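Local atomic coordinates of cortical-lytic enzyme (Clostridium perfringens, PDB entry 5JIP), a protein that probably acts as a family 25 glycoside hydrolase, a muramidase (lysozyme) that cleaves the cortex peptidoglycan of bacterial spores during germination. Residues Y73-P78 with D113-T118; R41-G46 with D90-V95. All coordinates share one frame; numbering follows the deposited sequence.

Contact 1 (Y73-P78 with D113-T118); sequences YHFAKP and DVETPT
Two neighbouring parallel strands of a TIM-type barrel meet here at their C-terminal ends, where strands 70-75 and 111-113 give way to loops. The backbones are joined by D113 N to H74 O (2.9 Å) and by the nearly straight bond from A76 N to D113 O (2.8 Å). F75 and D113, paired in the bridge, send their side chains to the same face of the sheet. With CG anti to the backbone N (chi1 -176°), F75 swings its ring out beside D113 and E115, its CD2-CE2 edge toward their carboxylates. The D113 carboxylate stands 81° to this ring and brings OD2 to its edge, 3.5 Å from CD2 of F75. E115 crosses F75 at about a right angle, its OE2 3.8 Å from F75 CE2; the electropositive C-H rim of a phenyl ring suits carboxylate oxygens. D113 OD1 and E115 OE2 are 2.5 Å apart, so an acid group here probably keeps a proton. Both acids hydrogen-bond N4 of a bound MES, probably from the crystallisation liquor, and the D-V-E sequence is consistent with the acidic active-site motif of family 25. Farther along, the rigid ring of P78 crosses T116 obliquely, and T116 CG2 packs against A76 O. One water accepts from E115 N, donates to A76 O and D113 O, and sits above the F75 ring, over its centre.

Contact 2 (R41-G46 with D90-V95); sequences RASGSG and DQFIDV
Strand 41-44 and helix 90-95 run roughly antiparallel, their axes 146° apart and 8.1 Å from each other at closest approach, as is usual where an outer helix packs on a barrel strand. A42 and S43 are consecutive, yet both direct their CB atoms toward the helix, because the psi of -48° at A42 breaks the regular strand alternation. The helix answers with F92 and V95, one turn apart. F92 holds CG anti to the backbone N (chi1 -175°) and presents its ring edge to A42, whose CB lies in the ring plane, 3.8 Å from CE1 of F92. V95 reaches the same methyl alongside, its CG1 3.9 Å from A42 CB, and also touches A42 O at 3.4 Å from CG1. Alanine suits this place: its single methyl meets both larger groups at van der Waals range. S43 OG lies 3.6 Å from F92 CD1, but its polar needs are met by a hydrogen bond with H74 ND1. At the loop end a water joins S45 OG to Q91 OE1, two polar groups too far apart to bond directly. Strand 38-44 runs between strands 15-19 and 70-75, while the helix side is flanked by F56 of helix 56-66, which touches A42 and V95, and by F134 and F138 of helix 124-142, which pack on F92.

The two contacts alternate along the chain: 41-46, 73-78, 90-95, 113-118. Their centres lie 11 Å apart within the family 25 barrel. Strands 38-44 and 70-75 are neighbours in its sheet and are joined directly, Y73 O lying 2.8 Å from A42 N in a probable hydrogen bond; helix 83-100, the outer layer of contact 2, leads from strand 70-75 back to strand 111-113 as a beta-alpha-beta crossover. Contact 1 thus joins strand 111-113 to the sheet at its C-terminal rim, and contact 2 fixes a helix to its outside. R41 forms a salt bridge to a MES sulfonate oxygen, and D113 and E115 hydrogen-bond a MES nitrogen, so both contacts probably line a common pocket, away from the magnesium site.

Contact 1 (Y73-P78 with D113-T118)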
ATOM      1  N   TYR A  73      -5.699 -22.595  12.104  1.00  5.39           N
ATOM      2  CA  TYR A  73      -6.494 -21.830  13.037  1.00  5.06           C
ATOM      3  C   TYR A  73      -6.379 -22.388  14.450  1.00  5.05           C
ATOM      4  O   TYR A  73      -6.001 -23.552  14.671  1.00  5.79           O
ATOM      5  CB  TYR A  73      -7.964 -21.775  12.613  1.00  5.48           C
ATOM      6  CG  TYR A  73      -8.723 -23.072  12.580  1.00  4.46           C
ATOM      7  CD1 TYR A  73      -9.275 -23.622  13.738  1.00  7.07           C
ATOM      8  CD2 TYR A  73      -8.940 -23.727  11.382  1.00  5.41           C
ATOM      9  CE1 TYR A  73      -9.976 -24.797  13.694  1.00  7.77           C
ATOM     10  CE2 TYR A  73      -9.650 -24.918  11.331  1.00  7.64           C
ATOM     11  CZ  TYR A  73     -10.162 -25.441  12.486  1.00 12.36           C
ATOM     12  OH  TYR A  73     -10.855 -26.624  12.417  1.00  8.08           O
ATOM     13  N   HIS A  74      -6.675 -21.503  15.394  1.00  4.71           N
ATOM     14  CA  HIS A  74      -6.827 -21.814  16.810  1.00  5.57           C
ATOM     15  C   HIS A  74      -8.284 -21.640  17.228  1.00  7.70           C
ATOM     16  O   HIS A  74      -8.873 -20.573  17.011  1.00  8.22           O
ATOM     17  CB  HIS A  74      -5.944 -20.901  17.668  1.00  7.28           C
ATOM     18  CG  HIS A  74      -6.195 -21.040  19.136  1.00  8.81           C
ATOM     19  ND1 HIS A  74      -5.784 -22.138  19.857  1.00  9.42           N
ATOM     20  CD2 HIS A  74      -6.826 -20.224  20.019  1.00 10.17           C
ATOM     21  CE1 HIS A  74      -6.135 -21.982  21.125  1.00  9.62           C
ATOM     22  NE2 HIS A  74      -6.776 -20.833  21.247  1.00 10.61           N
ATOM     23  N   PHE A  75      -8.851 -22.652  17.889  1.00  9.25           N
ATOM     24  CA  PHE A  75     -10.208 -22.536  18.414  1.00  7.10           C
ATOM     25  C   PHE A  75     -10.144 -21.824  19.757  1.00  9.85           C
ATOM     26  O   PHE A  75      -9.590 -22.345  20.736  1.00  7.37           O
ATOM     27  CB  PHE A  75     -10.895 -23.892  18.547  1.00  9.17           C
ATOM     28  CG  PHE A  75     -12.314 -23.777  18.998  1.00  6.91           C
ATOM     29  CD1 PHE A  75     -12.632 -23.709  20.342  1.00 10.30           C
ATOM     30  CD2 PHE A  75     -13.329 -23.713  18.071  1.00 10.34           C
ATOM     31  CE1 PHE A  75     -13.944 -23.578  20.756  1.00  6.82           C
ATOM     32  CE2 PHE A  75     -14.647 -23.573  18.474  1.00 10.57           C
ATOM     33  CZ  PHE A  75     -14.951 -23.530  19.812  1.00  9.16           C
ATOM     34  N   ALA A  76     -10.729 -20.635  19.804  1.00  7.91           N
ATOM     35  CA  ALA A  76     -10.601 -19.763  20.962  1.00  8.64           C
ATOM     36  C   ALA A  76     -11.493 -20.217  22.118  1.00  7.85           C
ATOM     37  O   ALA A  76     -12.586 -20.755  21.916  1.00  9.45           O
ATOM     38  CB  ALA A  76     -10.973 -18.351  20.568  1.00 10.20           C
ATOM     39  N   LYS A  77     -11.023 -19.980  23.341  1.00 11.53           N
ATOM     40  CA  LYS A  77     -11.898 -19.977  24.512  1.00  8.34           C
ATOM     41  C   LYS A  77     -11.806 -18.620  25.205  1.00  7.46           C
ATOM     42  O   LYS A  77     -10.952 -18.404  26.078  1.00  9.04           O
ATOM     43  CB  LYS A  77     -11.567 -21.106  25.477  1.00 13.00           C
ATOM     44  CG  LYS A  77     -12.721 -21.289  26.471  1.00 16.47           C
ATOM     45  CD  LYS A  77     -12.702 -22.614  27.211  1.00 36.84           C
ATOM     46  CE  LYS A  77     -13.985 -22.783  28.070  1.00 45.21           C
ATOM     47  NZ  LYS A  77     -15.256 -23.017  27.253  1.00 34.68           N
ATOM     48  N   PRO A  78     -12.662 -17.681  24.840  1.00  9.54           N
ATOM     49  CA  PRO A  78     -12.590 -16.341  25.439  1.00 11.91           C
ATOM     50  C   PRO A  78     -13.091 -16.361  26.873  1.00 13.59           C
ATOM     51  O   PRO A  78     -13.808 -17.271  27.291  1.00 10.96           O
ATOM     52  CB  PRO A  78     -13.503 -15.492  24.537  1.00 11.76           C
ATOM     53  CG  PRO A  78     -13.636 -16.297  23.262  1.00 13.77           C
ATOM     54  CD  PRO A  78     -13.609 -17.730  23.719  1.00 10.05           C
ATOM     55  N   ASP A 113     -10.317 -18.595  15.548  1.00  9.98           N
ATOM     56  CA  ASP A 113     -11.642 -19.170  15.324  1.00  5.91           C
ATOM     57  C   ASP A 113     -12.459 -18.954  16.590  1.00  9.92           C
ATOM     58  O   ASP A 113     -12.186 -19.577  17.621  1.00 10.82           O
ATOM     59  CB  ASP A 113     -11.460 -20.651  14.967  1.00  8.70           C
ATOM     60  CG  ASP A 113     -12.752 -21.480  15.014  1.00 10.07           C
ATOM     61  OD1 ASP A 113     -13.862 -20.936  15.206  1.00  9.76           O
ATOM     62  OD2 ASP A 113     -12.621 -22.715  14.814  1.00  9.63           O
ATOM     63  N   VAL A 114     -13.447 -18.055  16.520  1.00  8.73           N
ATOM     64  CA  VAL A 114     -14.243 -17.648  17.674  1.00  9.82           C
ATOM     65  C   VAL A 114     -15.679 -18.084  17.425  1.00  9.11           C
ATOM     66  O   VAL A 114     -16.348 -17.591  16.504  1.00  9.16           O
ATOM     67  CB  VAL A 114     -14.163 -16.136  17.936  1.00  7.42           C
ATOM     68  CG1 VAL A 114     -15.008 -15.758  19.158  1.00 10.62           C
ATOM     69  CG2 VAL A 114     -12.734 -15.718  18.123  1.00  9.97           C
ATOM     70  N   GLU A 115     -16.140 -19.013  18.237  1.00  8.38           N
ATOM     71  CA  GLU A 115     -17.477 -19.577  18.122  1.00  9.69           C
ATOM     72  C   GLU A 115     -18.134 -19.721  19.482  1.00 11.99           C
ATOM     73  O   GLU A 115     -19.227 -20.284  19.561  1.00 12.50           O
ATOM     74  CB  GLU A 115     -17.434 -20.965  17.441  1.00 14.49           C
ATOM     75  CG  GLU A 115     -17.016 -20.946  16.007  1.00 13.12           C
ATOM     76  CD  GLU A 115     -16.768 -22.352  15.484  1.00 15.52           C
ATOM     77  OE1 GLU A 115     -17.671 -23.212  15.646  1.00 10.42           O
ATOM     78  OE2 GLU A 115     -15.671 -22.590  14.938  1.00 11.13           O
ATOM     79  N   THR A 116     -17.496 -19.257  20.547  1.00 10.94           N
ATOM     80  CA  THR A 116     -17.952 -19.450  21.910  1.00 12.64           C
ATOM     81  C   THR A 116     -17.534 -18.219  22.702  1.00 13.46           C
ATOM     82  O   THR A 116     -16.573 -17.539  22.313  1.00 12.01           O
ATOM     83  CB  THR A 116     -17.365 -20.750  22.492  1.00 15.27           C
ATOM     84  OG1 THR A 116     -18.040 -21.103  23.705  1.00 23.25           O
ATOM     85  CG2 THR A 116     -15.897 -20.621  22.760  1.00 13.12           C
ATOM     86  N   PRO A 117     -18.249 -17.871  23.786  1.00 11.54           N
ATOM     87  CA  PRO A 117     -19.479 -18.476  24.311  1.00 15.46           C
ATOM     88  C   PRO A 117     -20.705 -17.926  23.627  1.00 16.49           C
ATOM     89  O   PRO A 117     -20.672 -16.804  23.105  1.00 19.15           O
ATOM     90  CB  PRO A 117     -19.456 -18.081  25.789  1.00 16.49           C
ATOM     91  CG  PRO A 117     -18.825 -16.711  25.766  1.00 19.89           C
ATOM     92  CD  PRO A 117     -17.792 -16.750  24.638  1.00 11.35           C
ATOM     93  N   THR A 118     -21.779 -18.713  23.614  1.00 17.57           N
ATOM     94  CA  THR A 118     -23.064 -18.292  23.074  1.00 21.34           C
ATOM     95  C   THR A 118     -24.114 -18.150  24.156  1.00 21.88           C
ATOM     96  O   THR A 118     -25.301 -18.054  23.847  1.00 23.56           O
ATOM     97  CB  THR A 118     -23.567 -19.284  22.028  1.00 23.23           C
ATOM     98  OG1 THR A 118     -23.653 -20.587  22.620  1.00 20.25           O
ATOM     99  CG2 THR A 118     -22.636 -19.312  20.820  1.00 25.43           C
TER
HETATM  100  O   HOH W   1     -14.088 -20.207  19.781  1.00 12.22           O
HETATM  101  O   HOH W   2     -16.798 -20.683  26.245  1.00 23.70           O

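Contact 2 (R41-G46 with D90-V95)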
ATOM      1  N   ARG A  41      -6.952 -27.011  11.452  1.00  8.58           N
ATOM      2  CA  ARG A  41      -6.864 -26.691  12.869  1.00  5.40           C
ATOM      3  C   ARG A  41      -5.459 -26.981  13.366  1.00  7.02           C
ATOM      4  O   ARG A  41      -4.946 -28.099  13.225  1.00  6.80           O
ATOM      5  CB  ARG A  41      -7.882 -27.482  13.696  1.00  7.45           C
ATOM      6  CG  ARG A  41      -7.841 -27.073  15.188  1.00  8.47           C
ATOM      7  CD  ARG A  41      -9.027 -27.626  15.993  1.00  8.71           C
ATOM      8  NE  ARG A  41      -8.901 -29.057  16.241  1.00 11.90           N
ATOM      9  CZ  ARG A  41      -9.642 -29.727  17.123  1.00 11.23           C
ATOM     10  NH1 ARG A  41     -10.589 -29.090  17.801  1.00  9.06           N
ATOM     11  NH2 ARG A  41      -9.424 -31.024  17.321  1.00  7.94           N
ATOM     12  N   ALA A  42      -4.849 -25.980  13.969  1.00  6.38           N
ATOM     13  CA  ALA A  42      -3.583 -26.158  14.666  1.00  8.01           C
ATOM     14  C   ALA A  42      -3.815 -26.564  16.102  1.00  8.48           C
ATOM     15  O   ALA A  42      -3.164 -27.490  16.596  1.00  6.86           O
ATOM     16  CB  ALA A  42      -2.754 -24.884  14.636  1.00  8.60           C
ATOM     17  N   SER A  43      -4.709 -25.853  16.787  1.00  6.85           N
ATOM     18  CA  SER A  43      -4.845 -25.969  18.235  1.00  9.98           C
ATOM     19  C   SER A  43      -6.227 -25.489  18.622  1.00  9.19           C
ATOM     20  O   SER A  43      -6.975 -24.938  17.811  1.00 10.03           O
ATOM     21  CB  SER A  43      -3.788 -25.151  18.982  1.00 10.80           C
ATOM     22  OG  SER A  43      -3.801 -23.779  18.557  1.00  9.88           O
ATOM     23  N   GLY A  44      -6.548 -25.686  19.888  1.00  8.36           N
ATOM     24  CA  GLY A  44      -7.835 -25.268  20.393  1.00  9.21           C
ATOM     25  C   GLY A  44      -7.897 -25.419  21.890  1.00 10.22           C
ATOM     26  O   GLY A  44      -7.206 -26.250  22.477  1.00 11.05           O
ATOM     27  N   SER A  45      -8.704 -24.565  22.506  1.00 10.35           N
ATOM     28  CA  SER A  45      -8.917 -24.547  23.942  1.00 11.83           C
ATOM     29  C   SER A  45     -10.375 -24.844  24.283  1.00  9.01           C
ATOM     30  O   SER A  45     -10.800 -24.614  25.427  1.00 12.35           O
ATOM     31  CB  SER A  45      -8.476 -23.183  24.487  1.00 10.42           C
ATOM     32  OG  SER A  45      -7.079 -22.959  24.248  1.00 11.93           O
ATOM     33  N   GLY A  46     -11.135 -25.350  23.312  1.00  9.57           N
ATOM     34  CA  GLY A  46     -12.556 -25.592  23.487  1.00 13.75           C
ATOM     35  C   GLY A  46     -12.886 -26.605  24.564  1.00 15.59           C
ATOM     36  O   GLY A  46     -13.987 -26.576  25.128  1.00 13.39           O
ATOM     37  N   ASP A  90       0.107 -17.004  22.673  1.00 12.16           N
ATOM     38  CA  ASP A  90       1.449 -17.565  22.755  1.00 11.59           C
ATOM     39  C   ASP A  90       1.442 -19.055  22.445  1.00  7.31           C
ATOM     40  O   ASP A  90       2.381 -19.564  21.831  1.00  9.71           O
ATOM     41  CB  ASP A  90       2.055 -17.325  24.138  1.00 13.31           C
ATOM     42  CG  ASP A  90       2.522 -15.888  24.343  1.00 16.32           C
ATOM     43  OD1 ASP A  90       2.552 -15.086  23.381  1.00 15.46           O
ATOM     44  OD2 ASP A  90       2.870 -15.555  25.484  1.00 15.89           O
ATOM     45  N   GLN A  91       0.404 -19.776  22.888  1.00  9.27           N
ATOM     46  CA  GLN A  91       0.332 -21.216  22.625  1.00 10.06           C
ATOM     47  C   GLN A  91       0.163 -21.491  21.139  1.00  7.48           C
ATOM     48  O   GLN A  91       0.791 -22.403  20.587  1.00  8.89           O
ATOM     49  CB  GLN A  91      -0.826 -21.832  23.403  1.00 12.63           C
ATOM     50  CG  GLN A  91      -0.604 -21.908  24.921  1.00 15.48           C
ATOM     51  CD  GLN A  91      -1.891 -22.209  25.696  1.00 13.32           C
ATOM     52  OE1 GLN A  91      -2.987 -21.893  25.245  1.00 15.01           O
ATOM     53  NE2 GLN A  91      -1.752 -22.803  26.867  1.00 14.24           N
ATOM     54  N   PHE A  92      -0.703 -20.717  20.486  1.00 10.09           N
ATOM     55  CA  PHE A  92      -0.922 -20.840  19.050  1.00  8.91           C
ATOM     56  C   PHE A  92       0.369 -20.584  18.272  1.00 10.13           C
ATOM     57  O   PHE A  92       0.717 -21.344  17.358  1.00 10.03           O
ATOM     58  CB  PHE A  92      -2.033 -19.866  18.668  1.00  9.85           C
ATOM     59  CG  PHE A  92      -2.478 -19.930  17.224  1.00  7.38           C
ATOM     60  CD1 PHE A  92      -2.533 -21.129  16.522  1.00  6.29           C
ATOM     61  CD2 PHE A  92      -2.880 -18.765  16.583  1.00  9.04           C
ATOM     62  CE1 PHE A  92      -2.972 -21.155  15.211  1.00  9.48           C
ATOM     63  CE2 PHE A  92      -3.317 -18.794  15.274  1.00  5.33           C
ATOM     64  CZ  PHE A  92      -3.362 -19.981  14.581  1.00  6.39           C
ATOM     65  N   ILE A  93       1.097 -19.537  18.644  1.00  7.22           N
ATOM     66  CA  ILE A  93       2.377 -19.204  18.019  1.00  9.03           C
ATOM     67  C   ILE A  93       3.332 -20.383  18.107  1.00  9.74           C
ATOM     68  O   ILE A  93       4.050 -20.698  17.157  1.00  9.77           O
ATOM     69  CB  ILE A  93       2.966 -17.942  18.686  1.00 13.01           C
ATOM     70  CG1 ILE A  93       2.163 -16.720  18.260  1.00  9.30           C
ATOM     71  CG2 ILE A  93       4.457 -17.760  18.341  1.00 11.72           C
ATOM     72  CD1 ILE A  93       2.437 -15.488  19.103  1.00 12.08           C
ATOM     73  N   ASP A  94       3.386 -21.016  19.272  1.00 13.48           N
ATOM     74  CA  ASP A  94       4.234 -22.185  19.483  1.00 13.97           C
ATOM     75  C   ASP A  94       3.799 -23.338  18.588  1.00 11.58           C
ATOM     76  O   ASP A  94       4.618 -23.910  17.859  1.00 12.28           O
ATOM     77  CB  ASP A  94       4.181 -22.534  20.978  1.00 13.37           C
ATOM     78  CG  ASP A  94       4.973 -23.787  21.365  1.00 23.11           C
ATOM     79  OD1 ASP A  94       5.645 -24.416  20.537  1.00 29.65           O
ATOM     80  OD2 ASP A  94       4.897 -24.137  22.565  1.00 39.13           O
ATOM     81  N   VAL A  95       2.497 -23.658  18.578  1.00  9.74           N
ATOM     82  CA  VAL A  95       2.026 -24.796  17.777  1.00  8.05           C
ATOM     83  C   VAL A  95       2.264 -24.551  16.292  1.00 10.38           C
ATOM     84  O   VAL A  95       2.708 -25.448  15.570  1.00 10.10           O
ATOM     85  CB  VAL A  95       0.547 -25.087  18.068  1.00  7.86           C
ATOM     86  CG1 VAL A  95      -0.029 -26.184  17.146  1.00 10.76           C
ATOM     87  CG2 VAL A  95       0.403 -25.502  19.497  1.00 10.71           C
TER
HETATM   88  O   HOH W   3      -5.699 -22.285  26.609  1.00 19.84           O